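Local coordinates for protein aminofutalosine deaminase (Helicobacter pylori, PDB 7LKK) that deaminates aminofutalosine in the menaquinone pathway, as a metal-dependent hydrolase of the amidohydrolase family that binds iron, at residues L126-L140 with L146-L160. Residues are numbered along the deposited sequence; the frame is centred on the assembly and turned at random. Where two conformers were deposited one is given.
With MCF ((8R)-3-(5-S-methyl-5-thio-beta-D-ribofuranosyl)-3,6,7,8-tetrahydroimidazo[4,5-d][1,3]diazepin-8-ol), chain J; EDO (1,2-ethanediol), chain F.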
loop_
_atom_site.group_PDB
_atom_site.type_symbol
_atom_site.label_atom_id
_atom_site.label_comp_id
_atom_site.label_asym_id
_atom_site.label_seq_id
_atom_site.Cartn_x
_atom_site.Cartn_y
_atom_site.Cartn_z
ATOM N N LEU A 126 -7.854 9.218 15.279
ATOM C CA LEU A 126 -9.267 9.580 15.353
ATOM C C LEU A 126 -9.863 9.805 13.968
ATOM O O LEU A 126 -10.959 9.321 13.668
ATOM C CB LEU A 126 -9.437 10.824 16.222
ATOM C CG LEU A 126 -9.146 10.642 17.712
ATOM C CD1 LEU A 126 -8.870 11.986 18.365
ATOM C CD2 LEU A 126 -10.301 9.933 18.399
ATOM N N LYS A 127 -9.155 10.536 13.105
ATOM C CA LYS A 127 -9.681 10.777 11.765
ATOM C C LYS A 127 -9.699 9.513 10.920
ATOM O O LYS A 127 -10.469 9.438 9.956
ATOM C CB LYS A 127 -8.870 11.861 11.058
ATOM C CG LYS A 127 -9.216 13.280 11.488
ATOM C CD LYS A 127 -8.171 14.294 11.022
ATOM C CE LYS A 127 -7.240 13.724 9.959
ATOM N NZ LYS A 127 -5.967 13.209 10.540
ATOM N N SER A 128 -8.883 8.520 11.265
ATOM C CA SER A 128 -8.898 7.225 10.596
ATOM C C SER A 128 -10.011 6.314 11.094
ATOM O O SER A 128 -10.128 5.185 10.605
ATOM C CB SER A 128 -7.544 6.529 10.777
ATOM O OG SER A 128 -7.507 5.289 10.095
ATOM N N GLY A 129 -10.816 6.766 12.052
ATOM C CA GLY A 129 -11.870 5.954 12.624
ATOM C C GLY A 129 -11.467 5.126 13.823
ATOM O O GLY A 129 -12.263 4.293 14.275
ATOM N N VAL A 130 -10.267 5.332 14.359
ATOM C CA VAL A 130 -9.778 4.555 15.493
ATOM C C VAL A 130 -10.325 5.151 16.781
ATOM O O VAL A 130 -10.173 6.352 17.035
ATOM C CB VAL A 130 -8.240 4.519 15.509
ATOM C CG1 VAL A 130 -7.735 3.778 16.738
ATOM C CG2 VAL A 130 -7.707 3.880 14.237
ATOM N N GLY A 131 -10.970 4.314 17.593
ATOM C CA GLY A 131 -11.515 4.752 18.863
ATOM C C GLY A 131 -10.738 4.248 20.066
ATOM O O GLY A 131 -10.833 4.820 21.157
ATOM N N SER A 132 -9.970 3.174 19.884
ATOM C CA SER A 132 -9.236 2.542 20.973
ATOM C C SER A 132 -7.836 2.188 20.498
ATOM O O SER A 132 -7.650 1.770 19.351
ATOM C CB SER A 132 -9.950 1.276 21.475
ATOM O OG SER A 132 -11.317 1.531 21.757
ATOM N N VAL A 133 -6.850 2.356 21.378
ATOM C CA VAL A 133 -5.453 2.131 21.032
ATOM C C VAL A 133 -4.786 1.287 22.110
ATOM O O VAL A 133 -5.027 1.479 23.307
ATOM C CB VAL A 133 -4.687 3.458 20.835
ATOM C CG1 VAL A 133 -5.150 4.157 19.566
ATOM C CG2 VAL A 133 -4.856 4.370 22.046
ATOM N N GLY A 134 -3.964 0.335 21.675
ATOM C CA GLY A 134 -3.012 -0.324 22.548
ATOM C C GLY A 134 -1.658 0.344 22.409
ATOM O O GLY A 134 -0.948 0.114 21.426
ATOM N N ALA A 135 -1.302 1.192 23.370
ATOM C CA ALA A 135 -0.115 2.033 23.278
ATOM C C ALA A 135 1.035 1.410 24.060
ATOM O O ALA A 135 0.963 1.286 25.288
ATOM C CB ALA A 135 -0.415 3.440 23.796
ATOM N N ILE A 136 2.093 1.030 23.352
ATOM C CA ILE A 136 3.312 0.553 23.995
ATOM C C ILE A 136 4.133 1.756 24.438
ATOM O O ILE A 136 4.406 2.663 23.643
ATOM C CB ILE A 136 4.116 -0.349 23.046
ATOM C CG1 ILE A 136 3.255 -1.514 22.555
ATOM C CG2 ILE A 136 5.373 -0.857 23.739
ATOM C CD1 ILE A 136 3.232 -2.704 23.494
ATOM N N SER A 137 4.539 1.762 25.705
ATOM C CA SER A 137 5.211 2.916 26.285
ATOM C C SER A 137 6.381 2.456 27.138
ATOM O O SER A 137 6.235 1.543 27.957
ATOM C CB SER A 137 4.241 3.745 27.131
ATOM O OG SER A 137 4.865 4.921 27.609
ATOM N N ASN A 138 7.535 3.095 26.945
ATOM C CA ASN A 138 8.716 2.846 27.763
ATOM C C ASN A 138 8.921 3.880 28.859
ATOM O O ASN A 138 9.556 3.573 29.873
ATOM C CB ASN A 138 9.972 2.804 26.883
ATOM C CG ASN A 138 9.924 1.697 25.851
ATOM O OD1 ASN A 138 10.046 1.945 24.653
ATOM N ND2 ASN A 138 9.747 0.466 26.313
ATOM N N HIS A 139 8.402 5.098 28.681
ATOM C CA HIS A 139 8.640 6.183 29.623
ATOM C C HIS A 139 7.388 6.974 29.980
ATOM O O HIS A 139 7.491 7.946 30.737
ATOM C CB HIS A 139 9.702 7.148 29.071
ATOM C CG HIS A 139 10.974 6.477 28.652
ATOM N ND1 HIS A 139 11.848 5.907 29.553
ATOM C CD2 HIS A 139 11.523 6.291 27.428
ATOM C CE1 HIS A 139 12.878 5.397 28.902
ATOM N NE2 HIS A 139 12.706 5.616 27.611
ATOM N N LEU A 140 6.223 6.607 29.439
ATOM C CA LEU A 140 4.945 7.260 29.743
ATOM C C LEU A 140 4.907 8.715 29.280
ATOM O O LEU A 140 4.165 9.532 29.832
ATOM C CB LEU A 140 4.612 7.170 31.236
ATOM C CG LEU A 140 4.664 5.781 31.878
ATOM C CD1 LEU A 140 4.234 5.850 33.336
ATOM C CD2 LEU A 140 3.802 4.793 31.106
ATOM N N LEU A 146 -2.722 11.296 25.740
ATOM C CA LEU A 146 -3.738 10.258 25.585
ATOM C C LEU A 146 -4.915 10.481 26.529
ATOM O O LEU A 146 -6.077 10.345 26.129
ATOM C CB LEU A 146 -3.120 8.879 25.822
ATOM C CG LEU A 146 -2.357 8.237 24.665
ATOM C CD1 LEU A 146 -1.815 6.876 25.075
ATOM C CD2 LEU A 146 -3.244 8.116 23.436
ATOM N N LYS A 147 -4.633 10.803 27.796
ATOM C CA LYS A 147 -5.709 10.955 28.774
ATOM C C LYS A 147 -6.681 12.071 28.404
ATOM O O LYS A 147 -7.900 11.896 28.524
ATOM C CB LYS A 147 -5.119 11.202 30.163
ATOM C CG LYS A 147 -4.540 9.958 30.817
ATOM C CD LYS A 147 -4.485 10.098 32.332
ATOM C CE LYS A 147 -5.867 10.364 32.906
ATOM N NZ LYS A 147 -5.913 10.152 34.378
ATOM N N GLU A 148 -6.181 13.222 27.951
ATOM C CA GLU A 148 -7.094 14.288 27.551
ATOM C C GLU A 148 -7.554 14.163 26.104
ATOM O O GLU A 148 -8.201 15.081 25.591
ATOM C CB GLU A 148 -6.504 15.678 27.816
ATOM C CG GLU A 148 -5.013 15.844 27.727
ATOM C CD GLU A 148 -4.614 17.287 27.998
ATOM O OE1 GLU A 148 -4.893 18.153 27.141
ATOM O OE2 GLU A 148 -4.056 17.558 29.081
ATOM N N SER A 149 -7.224 13.067 25.437
ATOM C CA SER A 149 -7.855 12.748 24.168
ATOM C C SER A 149 -9.107 11.921 24.418
ATOM O O SER A 149 -9.260 11.310 25.477
ATOM C CB SER A 149 -6.883 11.980 23.274
ATOM O OG SER A 149 -6.853 10.606 23.617
ATOM N N PRO A 150 -10.047 11.895 23.466
ATOM C CA PRO A 150 -11.231 11.039 23.628
ATOM C C PRO A 150 -10.968 9.562 23.375
ATOM O O PRO A 150 -11.899 8.759 23.495
ATOM C CB PRO A 150 -12.212 11.606 22.591
ATOM C CG PRO A 150 -11.354 12.237 21.564
ATOM C CD PRO A 150 -10.144 12.767 22.284
ATOM N N LEU A 151 -9.734 9.184 23.048
ATOM C CA LEU A 151 -9.414 7.795 22.750
ATOM C C LEU A 151 -9.511 6.918 23.992
ATOM O O LEU A 151 -9.141 7.329 25.096
ATOM C CB LEU A 151 -8.002 7.694 22.170
ATOM C CG LEU A 151 -7.793 8.052 20.700
ATOM C CD1 LEU A 151 -6.307 8.178 20.395
ATOM C CD2 LEU A 151 -8.439 7.009 19.804
ATOM N N ASN A 152 -10.023 5.702 23.808
ATOM C CA ASN A 152 -9.819 4.651 24.796
ATOM C C ASN A 152 -8.378 4.161 24.700
ATOM O O ASN A 152 -7.896 3.839 23.611
ATOM C CB ASN A 152 -10.785 3.490 24.566
ATOM C CG ASN A 152 -12.237 3.922 24.583
ATOM O OD1 ASN A 152 -12.716 4.502 25.559
ATOM N ND2 ASN A 152 -12.950 3.638 23.497
ATOM N N ALA A 153 -7.683 4.121 25.832
ATOM C CA ALA A 153 -6.259 3.814 25.835
ATOM C C ALA A 153 -5.963 2.661 26.781
ATOM O O ALA A 153 -6.347 2.698 27.954
ATOM C CB ALA A 153 -5.434 5.042 26.231
ATOM N N VAL A 154 -5.287 1.640 26.262
ATOM C CA VAL A 154 -4.648 0.610 27.071
ATOM C C VAL A 154 -3.146 0.806 26.917
ATOM O O VAL A 154 -2.574 0.490 25.866
ATOM C CB VAL A 154 -5.069 -0.803 26.652
ATOM C CG1 VAL A 154 -4.350 -1.842 27.501
ATOM C CG2 VAL A 154 -6.577 -0.965 26.772
ATOM N N VAL A 155 -2.504 1.333 27.954
ATOM C CA VAL A 155 -1.086 1.668 27.893
ATOM C C VAL A 155 -0.293 0.493 28.452
ATOM O O VAL A 155 -0.401 0.164 29.638
ATOM C CB VAL A 155 -0.773 2.965 28.648
ATOM C CG1 VAL A 155 0.732 3.154 28.767
ATOM C CG2 VAL A 155 -1.401 4.149 27.933
ATOM N N PHE A 156 0.492 -0.145 27.590
ATOM C CA PHE A 156 1.378 -1.240 27.974
ATOM C C PHE A 156 2.731 -0.639 28.332
ATOM O O PHE A 156 3.500 -0.249 27.451
ATOM C CB PHE A 156 1.524 -2.251 26.838
ATOM C CG PHE A 156 0.253 -2.970 26.478
ATOM C CD1 PHE A 156 -0.669 -2.390 25.619
ATOM C CD2 PHE A 156 -0.003 -4.240 26.965
ATOM C CE1 PHE A 156 -1.832 -3.054 25.275
ATOM C CE2 PHE A 156 -1.167 -4.910 26.627
ATOM C CZ PHE A 156 -2.081 -4.316 25.779
ATOM N N LEU A 157 3.026 -0.554 29.626
ATOM C CA LEU A 157 4.363 -0.160 30.061
ATOM C C LEU A 157 5.328 -1.291 29.736
ATOM O O LEU A 157 5.237 -2.378 30.315
ATOM C CB LEU A 157 4.380 0.162 31.552
ATOM C CG LEU A 157 5.739 0.630 32.082
ATOM C CD1 LEU A 157 6.189 1.900 31.375
ATOM C CD2 LEU A 157 5.706 0.831 33.588
ATOM N N GLU A 158 6.253 -1.038 28.815
ATOM C CA GLU A 158 7.091 -2.076 28.235
ATOM C C GLU A 158 8.444 -2.113 28.929
ATOM O O GLU A 158 9.122 -1.085 29.039
ATOM C CB GLU A 158 7.278 -1.840 26.737
ATOM C CG GLU A 158 8.254 -2.789 26.079
ATOM C CD GLU A 158 8.430 -2.492 24.606
ATOM O OE1 GLU A 158 9.044 -1.455 24.280
ATOM O OE2 GLU A 158 7.949 -3.292 23.775
ATOM N N PHE A 159 8.841 -3.301 29.375
ATOM C CA PHE A 159 10.095 -3.475 30.091
ATOM C C PHE A 159 11.210 -3.856 29.127
ATOM O O PHE A 159 11.028 -4.716 28.258
ATOM C CB PHE A 159 9.951 -4.540 31.179
ATOM C CG PHE A 159 11.206 -4.766 31.962
ATOM C CD1 PHE A 159 11.537 -3.930 33.012
ATOM C CD2 PHE A 159 12.063 -5.804 31.640
ATOM C CE1 PHE A 159 12.696 -4.127 33.732
ATOM C CE2 PHE A 159 13.225 -6.005 32.353
ATOM C CZ PHE A 159 13.540 -5.165 33.400
ATOM N N LEU A 160 12.363 -3.211 29.287
ATOM C CA LEU A 160 13.583 -3.528 28.557
ATOM C C LEU A 160 14.688 -3.836 29.558
ATOM O O LEU A 160 14.833 -3.131 30.559
ATOM C CB LEU A 160 14.021 -2.362 27.654
ATOM C CG LEU A 160 13.374 -2.116 26.286
ATOM C CD1 LEU A 160 13.837 -3.167 25.292
ATOM C CD2 LEU A 160 11.857 -2.057 26.352
HETATM O O8 MCF J . 7.501 -3.367 17.352
HETATM C C8 MCF J . 8.291 -2.509 16.570
HETATM C C7 MCF J . 9.462 -3.228 15.909
HETATM N N6 MCF J . 9.934 -4.310 16.737
HETATM C C5 MCF J . 10.216 -4.067 18.134
HETATM N N4 MCF J . 10.053 -2.797 18.833
HETATM C C10 MCF J . 9.629 -1.436 18.419
HETATM C C9 MCF J . 8.771 -1.266 17.350
HETATM N N1 MCF J . 8.557 0.034 17.211
HETATM C C2 MCF J . 9.225 0.696 18.154
HETATM N N3 MCF J . 9.870 -0.210 18.896
HETATM C C1S MCF J . 10.744 0.161 20.051
HETATM C C2S MCF J . 10.564 -0.746 21.290
HETATM O O2S MCF J . 9.514 -0.321 22.050
HETATM O O4S MCF J . 11.975 0.011 19.733
HETATM C C4S MCF J . 12.765 -0.261 21.121
HETATM C C3S MCF J . 11.878 -0.539 22.033
HETATM O O3S MCF J . 11.751 0.628 22.979
HETATM C C5S MCF J . 13.721 -1.426 20.935
HETATM S S5S MCF J . 15.159 -1.214 22.024
HETATM C C6S MCF J . 15.987 -2.816 22.238
HETATM C C1 EDO F . 13.413 4.125 24.243
HETATM O O1 EDO F . 12.109 4.104 23.649
HETATM C C2 EDO F . 13.890 2.700 24.501
HETATM O O2 EDO F . 14.328 2.106 23.274
#
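The side chains of N138 and E158 run alongside each other in one direction, amide and carboxylate nearly coplanar (25° between their planes). N138 ND2 donates to E158 OE1 over 2.9 Å, on the anti lone pair of that oxygen. The same nitrogen reaches E158 O at 3.2 Å, from above the carbonyl plane. Two bonds thus fix the rotation of the amide and turn N138 OD1 to the inhibitor, where it accepts from MCF O3S at 2.7 Å. E158 OE1 takes the neighbouring ribose hydroxyl, MCF O2S, at 2.5 Å. E158 reaches there with CG anti to its backbone N (chi1 174°) and an extended chain. I136 CG2 packs against its carboxylate, 3.5 Å from E158 OE2. L160 CD1 touches the methylthio end of the inhibitor.

This pocket sits at the C-terminal ends of strands 130-137 and 152-159, neighbouring parallel strands of the TIM barrel of the amidohydrolase family. Helix 143-147 lies on the beta-alpha-beta connection between them. Backbone bonds join the strands from G131 to E158.

On one face, I136 CD1 meets F156 CB at 3.8 Å. The F156 ring turns its edge to G134 CA and A135 O. I136 also packs on H79 and H81, two iron ligands. Further back, N152 ND2 donates to S132 OG, which is also bonded to N376.

The face of V133, A135 and V155 is mainly apolar. A135 CB touches L146 CD1 of the connecting helix at 3.9 Å. L140 crosses L157 at about a right angle, CD2 against CD1. S137 OG, bonded to E142, accepts from L140 N in an ST motif.

At the N-terminal ends of the strands, L126 of helix 115-127 packs CD2 on L151 CD2, 3.7 Å away. L151 lies in the loop before strand 152-159. Its CD2 also lies against V130 O, a buried carbonyl oxygen without a polar partner in the model.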